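Local coordinates for cell cycle serine/threonine-protein kinase CDC5/MSD2 (Saccharomyces cerevisiae, PDB 6MF4) that phosphorylates serine and threonine residues of cell-cycle proteins to drive mitotic exit, and is represented here by its polo-box domain, a phosphoprotein-binding module, at residues A[221-226]-A[274-279]; A[227-232]-A[238-243]. One frame throughout, in Å; residues are numbered along the deposited sequence.

Overall arrangement
All four segments belong to the second polo box, whose antiparallel sheet is packed against the helix 269-283. Along the chain, strand 219-223 comes first and carries the 221-226 side of contact 1. A tight turn leads into strand 228-232, and a short connection brings back strand 237-241, so that contact 2 closes a beta hairpin. The chain then adds strand 247-251 and helix 252-258 before helix 269-283 returns to complete contact 1. Contact 2 is therefore nested inside the longer loop that contact 1 closes. Their centres lie about 10 Å apart, and F221 N and M229 O, 2.7 Å apart, probably hydrogen-bond between the neighbouring strands.

Contact 1: A[221-226]-A[274-279]; sequences FNFKDH and TLIKEG
The phenyl ring of F221 lies broadside to I276, whose CG1 sits almost exactly above the ring centre, 3.6 Å from the centroid and 9° off the ring normal. This is a CH-pi contact made by the longer branch of the isoleucine. The other branch reaches the far end of the same ring, with I276 CG2 3.6 Å from F221 CZ, while CD1 settles toward the near end, 3.8 Å from F221 CD1. I276 thus spreads along the ring from CG to CZ. The two branches can do this because CG1 stands anti to the carbonyl carbon (chi1 -75°) and CG2 anti to the backbone N. F223, two residues on and facing the same way from the strand, meets I276 differently: CG1 approaches near the plane of its ring, at the edge, 4.1 Å from F223 CZ. One methylene group is thereby shared between the face of one phenylalanine and the rim of the next. These rings belong to the hydrophobic core of the second polo box, where a helix following the strands packs across the antiparallel sheet; strand 221-223 and helix segment 274-279 run at 129° with their axes 10.5 Å apart. Replacing F221 by an alanine would probably deprive CG1 and CG2 of I276 of the aromatic surface they rest on and open a gap between strand and helix. L275 adds a smaller contact, its CD1 coming obliquely to F223 CE1 at 4.0 Å. Beyond the two segments, I276 also touches M229 of the adjoining strand and I73 of helix 56-82, and F223 makes a cation-pi contact with K272. D225, in the type I turn after the strand, forms a salt bridge to K272 as well.

Contact 2: A[227-232]-A[238-243]; sequences HKMAIS and VTYISP
H227 ND1 and Y240 OH meet in a short hydrogen bond of 2.5 Å. The hydroxyl lies near the plane of the imidazole, at its edge, and the two rings approach through their edges, neither overlying the other, with their planes turned by 32°. With CG anti to the backbone N (chi1 173°), the tyrosine ring extends toward the histidine. Between the strands, the backbones of K228 and I241 bond reciprocally, K228 N to I241 O at 3.0 Å and I241 N to K228 O at 2.8 Å. A230 and T239 repeat the exchange, again through both N-H groups and both carbonyls. These hydrogen-bonded pairs alternate with non-hydrogen-bonded ones, as in any antiparallel pairing; here the two strands form a beta hairpin in the sheet of the second polo box. Where M229 faces Y240 and I231 faces V238, the backbones of these four residues bond instead to the flanking strands, M229 to F221, Y240 to T248, I231 to F219 and V238 to Y250. A230 O accepts further: beside T239 N it accepts a hydrogen bond from a water at 3.0 Å, and the V238 CA-H contact also points to it. That same water hydrogen-bonds to S232 OG at 2.7 Å and T239 OG1 at 2.6 Å, while T239 OG1 also bonds to T249 OG1. On the M229 side of the sheet, V238 CG2 touches both M229 CE and I231 CD1.

Contact 1: A[221-226]-A[274-279]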
ATOM      1  N   PHE A 221      -4.444   1.944  -5.485  1.00 15.35           N
ATOM      2  CA  PHE A 221      -5.220   1.277  -6.519  1.00 17.17           C
ATOM      3  C   PHE A 221      -4.701   1.668  -7.895  1.00 20.36           C
ATOM      4  O   PHE A 221      -4.788   2.832  -8.289  1.00 20.17           O
ATOM      5  CB  PHE A 221      -6.702   1.635  -6.389  1.00 21.24           C
ATOM      6  CG  PHE A 221      -7.278   1.332  -5.036  1.00 20.53           C
ATOM      7  CD1 PHE A 221      -7.122   2.222  -3.989  1.00 18.82           C
ATOM      8  CD2 PHE A 221      -7.976   0.158  -4.812  1.00 18.41           C
ATOM      9  CE1 PHE A 221      -7.648   1.946  -2.740  1.00 16.81           C
ATOM     10  CE2 PHE A 221      -8.504  -0.120  -3.568  1.00 19.88           C
ATOM     11  CZ  PHE A 221      -8.339   0.774  -2.533  1.00 17.30           C
ATOM     12  N   ASN A 222      -4.149   0.690  -8.608  1.00 19.16           N
ATOM     13  CA  ASN A 222      -3.656   0.887  -9.969  1.00 24.24           C
ATOM     14  C   ASN A 222      -4.666   0.353 -10.976  1.00 23.85           C
ATOM     15  O   ASN A 222      -4.851  -0.860 -11.095  1.00 23.33           O
ATOM     16  CB  ASN A 222      -2.312   0.182 -10.174  1.00 23.05           C
ATOM     17  CG  ASN A 222      -1.178   0.827  -9.403  1.00 23.66           C
ATOM     18  OD1 ASN A 222      -1.383   1.733  -8.592  1.00 22.52           O
ATOM     19  ND2 ASN A 222       0.040   0.356  -9.657  1.00 24.00           N
ATOM     20  N   PHE A 223      -5.313   1.258 -11.703  1.00 26.17           N
ATOM     21  CA  PHE A 223      -6.347   0.874 -12.658  1.00 30.18           C
ATOM     22  C   PHE A 223      -5.744   0.611 -14.038  1.00 33.24           C
ATOM     23  O   PHE A 223      -4.630   1.046 -14.333  1.00 30.37           O
ATOM     24  CB  PHE A 223      -7.423   1.963 -12.728  1.00 27.35           C
ATOM     25  CG  PHE A 223      -8.079   2.243 -11.403  1.00 22.42           C
ATOM     26  CD1 PHE A 223      -9.209   1.543 -11.011  1.00 25.01           C
ATOM     27  CD2 PHE A 223      -7.555   3.195 -10.542  1.00 23.41           C
ATOM     28  CE1 PHE A 223      -9.807   1.793  -9.788  1.00 25.09           C
ATOM     29  CE2 PHE A 223      -8.147   3.446  -9.319  1.00 24.33           C
ATOM     30  CZ  PHE A 223      -9.274   2.747  -8.941  1.00 22.54           C
ATOM     31  N   LYS A 224      -6.493  -0.109 -14.869  1.00 40.07           N
ATOM     32  CA  LYS A 224      -6.045  -0.508 -16.204  1.00 49.45           C
ATOM     33  C   LYS A 224      -5.581   0.659 -17.073  1.00 48.36           C
ATOM     34  O   LYS A 224      -4.727   0.494 -17.942  1.00 44.87           O
ATOM     35  CB  LYS A 224      -7.171  -1.249 -16.924  1.00 42.06           C
ATOM     36  CG  LYS A 224      -7.532  -2.582 -16.298  1.00 41.62           C
ATOM     37  N   ASP A 225      -6.148   1.835 -16.832  1.00 39.53           N
ATOM     38  CA  ASP A 225      -5.864   3.018 -17.648  1.00 37.03           C
ATOM     39  C   ASP A 225      -4.608   3.755 -17.177  1.00 41.40           C
ATOM     40  O   ASP A 225      -4.315   4.863 -17.631  1.00 37.33           O
ATOM     41  CB  ASP A 225      -7.068   3.967 -17.638  1.00 44.69           C
ATOM     42  CG  ASP A 225      -7.408   4.472 -16.243  1.00 56.12           C
ATOM     43  OD1 ASP A 225      -6.762   4.029 -15.273  1.00 50.38           O
ATOM     44  OD2 ASP A 225      -8.333   5.306 -16.116  1.00 55.73           O
ATOM     45  N   HIS A 226      -3.874   3.127 -16.265  1.00 34.06           N
ATOM     46  CA  HIS A 226      -2.625   3.667 -15.731  1.00 39.40           C
ATOM     47  C   HIS A 226      -2.839   4.926 -14.899  1.00 40.58           C
ATOM     48  O   HIS A 226      -1.875   5.595 -14.517  1.00 39.89           O
ATOM     49  CB  HIS A 226      -1.629   3.956 -16.856  1.00 44.07           C
ATOM     50  CG  HIS A 226      -0.198   3.865 -16.420  1.00 45.55           C
ATOM     51  ND1 HIS A 226       0.335   2.724 -15.860  1.00 47.51           N
ATOM     52  CD2 HIS A 226       0.805   4.774 -16.451  1.00 42.92           C
ATOM     53  CE1 HIS A 226       1.607   2.932 -15.571  1.00 43.71           C
ATOM     54  NE2 HIS A 226       1.915   4.169 -15.917  1.00 44.86           N
ATOM     55  N   THR A 274     -15.993   4.085  -6.555  1.00 22.37           N
ATOM     56  CA  THR A 274     -16.925   2.984  -6.359  1.00 22.32           C
ATOM     57  C   THR A 274     -16.180   1.652  -6.321  1.00 20.62           C
ATOM     58  O   THR A 274     -16.447   0.804  -5.468  1.00 22.06           O
ATOM     59  CB  THR A 274     -17.991   2.957  -7.471  1.00 29.00           C
ATOM     60  OG1 THR A 274     -18.815   4.123  -7.359  1.00 31.91           O
ATOM     61  CG2 THR A 274     -18.868   1.712  -7.367  1.00 34.67           C
ATOM     62  N   LEU A 275     -15.243   1.471  -7.248  1.00 22.58           N
ATOM     63  CA  LEU A 275     -14.434   0.257  -7.290  1.00 24.12           C
ATOM     64  C   LEU A 275     -13.598   0.129  -6.019  1.00 20.70           C
ATOM     65  O   LEU A 275     -13.464  -0.956  -5.451  1.00 21.91           O
ATOM     66  CB  LEU A 275     -13.530   0.260  -8.524  1.00 24.16           C
ATOM     67  CG  LEU A 275     -14.242  -0.014  -9.853  1.00 24.94           C
ATOM     68  CD1 LEU A 275     -13.351   0.355 -11.023  1.00 26.83           C
ATOM     69  CD2 LEU A 275     -14.665  -1.471  -9.949  1.00 26.45           C
ATOM     70  N   ILE A 276     -13.055   1.254  -5.570  1.00 21.08           N
ATOM     71  CA  ILE A 276     -12.256   1.295  -4.353  1.00 18.06           C
ATOM     72  C   ILE A 276     -13.075   0.830  -3.153  1.00 19.84           C
ATOM     73  O   ILE A 276     -12.614   0.011  -2.360  1.00 17.34           O
ATOM     74  CB  ILE A 276     -11.705   2.719  -4.115  1.00 18.27           C
ATOM     75  CG1 ILE A 276     -10.556   2.986  -5.087  1.00 19.09           C
ATOM     76  CG2 ILE A 276     -11.236   2.912  -2.667  1.00 18.69           C
ATOM     77  CD1 ILE A 276     -10.043   4.400  -5.073  1.00 21.93           C
ATOM     78  N   LYS A 277     -14.296   1.343  -3.031  1.00 18.13           N
ATOM     79  CA  LYS A 277     -15.174   0.966  -1.931  1.00 19.30           C
ATOM     80  C   LYS A 277     -15.517  -0.525  -1.976  1.00 19.63           C
ATOM     81  O   LYS A 277     -15.594  -1.181  -0.937  1.00 23.41           O
ATOM     82  CB  LYS A 277     -16.459   1.798  -1.958  1.00 20.25           C
ATOM     83  CG  LYS A 277     -16.252   3.278  -1.657  1.00 21.68           C
ATOM     84  CD  LYS A 277     -17.516   4.091  -1.908  1.00 25.69           C
ATOM     85  CE  LYS A 277     -18.638   3.696  -0.969  1.00 37.47           C
ATOM     86  NZ  LYS A 277     -19.893   4.447  -1.252  1.00 32.00           N
ATOM     87  N   GLU A 278     -15.722  -1.057  -3.177  1.00 20.60           N
ATOM     88  CA  GLU A 278     -16.015  -2.480  -3.338  1.00 22.21           C
ATOM     89  C   GLU A 278     -14.816  -3.335  -2.926  1.00 25.55           C
ATOM     90  O   GLU A 278     -14.976  -4.377  -2.291  1.00 26.45           O
ATOM     91  CB  GLU A 278     -16.409  -2.796  -4.783  1.00 27.93           C
ATOM     92  CG  GLU A 278     -17.688  -2.108  -5.247  1.00 29.63           C
ATOM     93  N   GLY A 279     -13.619  -2.889  -3.290  1.00 25.77           N
ATOM     94  CA  GLY A 279     -12.400  -3.580  -2.911  1.00 21.53           C
ATOM     95  C   GLY A 279     -12.221  -3.617  -1.404  1.00 24.66           C
ATOM     96  O   GLY A 279     -11.975  -4.674  -0.823  1.00 25.59           O
TER

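Contact 2: A[227-232]-A[238-243]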
ATOM      1  N   HIS A 227      -4.097   5.257 -14.622  1.00 33.34           N
ATOM      2  CA  HIS A 227      -4.390   6.218 -13.578  1.00 33.70           C
ATOM      3  C   HIS A 227      -4.291   5.449 -12.269  1.00 26.42           C
ATOM      4  O   HIS A 227      -4.780   4.322 -12.173  1.00 26.86           O
ATOM      5  CB  HIS A 227      -5.775   6.853 -13.749  1.00 32.82           C
ATOM      6  CG  HIS A 227      -5.955   7.594 -15.042  1.00 36.76           C
ATOM      7  ND1 HIS A 227      -5.296   8.771 -15.319  1.00 44.43           N
ATOM      8  CD2 HIS A 227      -6.732   7.331 -16.120  1.00 42.89           C
ATOM      9  CE1 HIS A 227      -5.654   9.201 -16.520  1.00 43.41           C
ATOM     10  NE2 HIS A 227      -6.522   8.345 -17.024  1.00 37.37           N
ATOM     11  N   LYS A 228      -3.626   6.037 -11.281  1.00 29.00           N
ATOM     12  CA  LYS A 228      -3.513   5.419  -9.970  1.00 27.62           C
ATOM     13  C   LYS A 228      -4.038   6.359  -8.913  1.00 25.97           C
ATOM     14  O   LYS A 228      -3.930   7.582  -9.032  1.00 30.13           O
ATOM     15  CB  LYS A 228      -2.069   5.050  -9.639  1.00 29.43           C
ATOM     16  CG  LYS A 228      -1.294   4.423 -10.762  1.00 33.82           C
ATOM     17  CD  LYS A 228       0.135   4.154 -10.313  1.00 37.57           C
ATOM     18  CE  LYS A 228       1.049   3.867 -11.482  1.00 43.07           C
ATOM     19  NZ  LYS A 228       0.349   3.138 -12.560  1.00 40.35           N
ATOM     20  N   MET A 229      -4.602   5.772  -7.870  1.00 24.00           N
ATOM     21  CA  MET A 229      -5.098   6.536  -6.746  1.00 23.65           C
ATOM     22  C   MET A 229      -4.655   5.878  -5.457  1.00 23.67           C
ATOM     23  O   MET A 229      -4.678   4.649  -5.336  1.00 20.92           O
ATOM     24  CB  MET A 229      -6.618   6.646  -6.803  1.00 27.93           C
ATOM     25  CG  MET A 229      -7.110   7.569  -7.909  1.00 36.57           C
ATOM     26  SD  MET A 229      -8.891   7.472  -8.166  1.00 48.11           S
ATOM     27  CE  MET A 229      -9.499   7.652  -6.490  1.00 32.55           C
ATOM     28  N   ALA A 230      -4.230   6.704  -4.509  1.00 19.20           N
ATOM     29  CA  ALA A 230      -3.879   6.230  -3.181  1.00 21.70           C
ATOM     30  C   ALA A 230      -4.765   6.910  -2.146  1.00 23.88           C
ATOM     31  O   ALA A 230      -4.946   8.125  -2.176  1.00 23.20           O
ATOM     32  CB  ALA A 230      -2.415   6.488  -2.886  1.00 19.99           C
ATOM     33  N   ILE A 231      -5.325   6.110  -1.245  1.00 21.66           N
ATOM     34  CA  ILE A 231      -6.151   6.607  -0.151  1.00 17.55           C
ATOM     35  C   ILE A 231      -5.368   6.516   1.157  1.00 21.63           C
ATOM     36  O   ILE A 231      -4.877   5.443   1.517  1.00 19.40           O
ATOM     37  CB  ILE A 231      -7.460   5.800  -0.023  1.00 17.18           C
ATOM     38  CG1 ILE A 231      -8.226   5.774  -1.353  1.00 21.47           C
ATOM     39  CG2 ILE A 231      -8.332   6.358   1.086  1.00 18.83           C
ATOM     40  CD1 ILE A 231      -8.711   7.143  -1.845  1.00 23.70           C
ATOM     41  N   SER A 232      -5.254   7.635   1.866  1.00 19.05           N
ATOM     42  CA  SER A 232      -4.501   7.671   3.116  1.00 17.88           C
ATOM     43  C   SER A 232      -5.220   8.468   4.193  1.00 20.81           C
ATOM     44  O   SER A 232      -6.269   9.065   3.952  1.00 21.71           O
ATOM     45  CB  SER A 232      -3.105   8.259   2.884  1.00 18.81           C
ATOM     46  OG  SER A 232      -3.177   9.587   2.389  1.00 24.51           O
ATOM     47  N   VAL A 238      -6.988  11.692  -0.709  1.00 18.60           N
ATOM     48  CA  VAL A 238      -6.811  10.955  -1.948  1.00 20.22           C
ATOM     49  C   VAL A 238      -5.634  11.551  -2.708  1.00 24.25           C
ATOM     50  O   VAL A 238      -5.505  12.771  -2.837  1.00 22.04           O
ATOM     51  CB  VAL A 238      -8.084  10.971  -2.828  1.00 23.77           C
ATOM     52  CG1 VAL A 238      -8.556  12.396  -3.091  1.00 26.24           C
ATOM     53  CG2 VAL A 238      -7.843  10.225  -4.141  1.00 26.13           C
ATOM     54  N   THR A 239      -4.761  10.672  -3.180  1.00 22.13           N
ATOM     55  CA  THR A 239      -3.606  11.077  -3.960  1.00 23.97           C
ATOM     56  C   THR A 239      -3.793  10.541  -5.361  1.00 23.02           C
ATOM     57  O   THR A 239      -3.941   9.335  -5.563  1.00 23.44           O
ATOM     58  CB  THR A 239      -2.290  10.555  -3.350  1.00 19.91           C
ATOM     59  OG1 THR A 239      -2.103  11.140  -2.057  1.00 21.54           O
ATOM     60  CG2 THR A 239      -1.098  10.901  -4.234  1.00 25.78           C
ATOM     61  N   TYR A 240      -3.816  11.447  -6.328  1.00 22.11           N
ATOM     62  CA  TYR A 240      -3.953  11.050  -7.709  1.00 24.13           C
ATOM     63  C   TYR A 240      -2.581  11.008  -8.347  1.00 30.03           C
ATOM     64  O   TYR A 240      -1.774  11.924  -8.187  1.00 29.83           O
ATOM     65  CB  TYR A 240      -4.871  12.000  -8.472  1.00 34.39           C
ATOM     66  CG  TYR A 240      -4.890  11.714  -9.953  1.00 39.71           C
ATOM     67  CD1 TYR A 240      -5.684  10.703 -10.474  1.00 41.89           C
ATOM     68  CD2 TYR A 240      -4.103  12.445 -10.828  1.00 46.36           C
ATOM     69  CE1 TYR A 240      -5.698  10.433 -11.825  1.00 38.40           C
ATOM     70  CE2 TYR A 240      -4.111  12.184 -12.179  1.00 51.15           C
ATOM     71  CZ  TYR A 240      -4.909  11.179 -12.673  1.00 49.91           C
ATOM     72  OH  TYR A 240      -4.908  10.928 -14.022  1.00 55.02           O
ATOM     73  N   ILE A 241      -2.324   9.921  -9.058  1.00 28.17           N
ATOM     74  CA  ILE A 241      -1.086   9.751  -9.794  1.00 31.56           C
ATOM     75  C   ILE A 241      -1.448   9.594 -11.266  1.00 36.79           C
ATOM     76  O   ILE A 241      -2.056   8.602 -11.661  1.00 36.04           O
ATOM     77  CB  ILE A 241      -0.294   8.531  -9.301  1.00 31.59           C
ATOM     78  CG1 ILE A 241      -0.083   8.598  -7.783  1.00 33.45           C
ATOM     79  CG2 ILE A 241       1.037   8.429 -10.026  1.00 41.86           C
ATOM     80  CD1 ILE A 241      -0.119   7.244  -7.102  1.00 30.58           C
ATOM     81  N   SER A 242      -1.091  10.587 -12.072  1.00 35.03           N
ATOM     82  CA  SER A 242      -1.446  10.581 -13.484  1.00 37.13           C
ATOM     83  C   SER A 242      -0.620   9.545 -14.249  1.00 41.18           C
ATOM     84  O   SER A 242       0.387   9.049 -13.730  1.00 30.10           O
ATOM     85  CB  SER A 242      -1.238  11.968 -14.089  1.00 38.30           C
ATOM     86  OG  SER A 242       0.139  12.215 -14.310  1.00 41.81           O
ATOM     87  N   PRO A 243      -1.045   9.211 -15.482  1.00 43.53           N
ATOM     88  CA  PRO A 243      -0.295   8.263 -16.318  1.00 40.37           C
ATOM     89  C   PRO A 243       1.133   8.723 -16.627  1.00 36.84           C
ATOM     90  O   PRO A 243       1.921   7.919 -17.128  1.00 35.54           O
ATOM     91  CB  PRO A 243      -1.130   8.188 -17.601  1.00 44.66           C
ATOM     92  CG  PRO A 243      -2.509   8.567 -17.187  1.00 39.33           C
ATOM     93  CD  PRO A 243      -2.343   9.569 -16.085  1.00 39.58           C
TER
HETATM   94  O   HOH W   1      -3.461   9.922  -0.267  1.00 23.29           O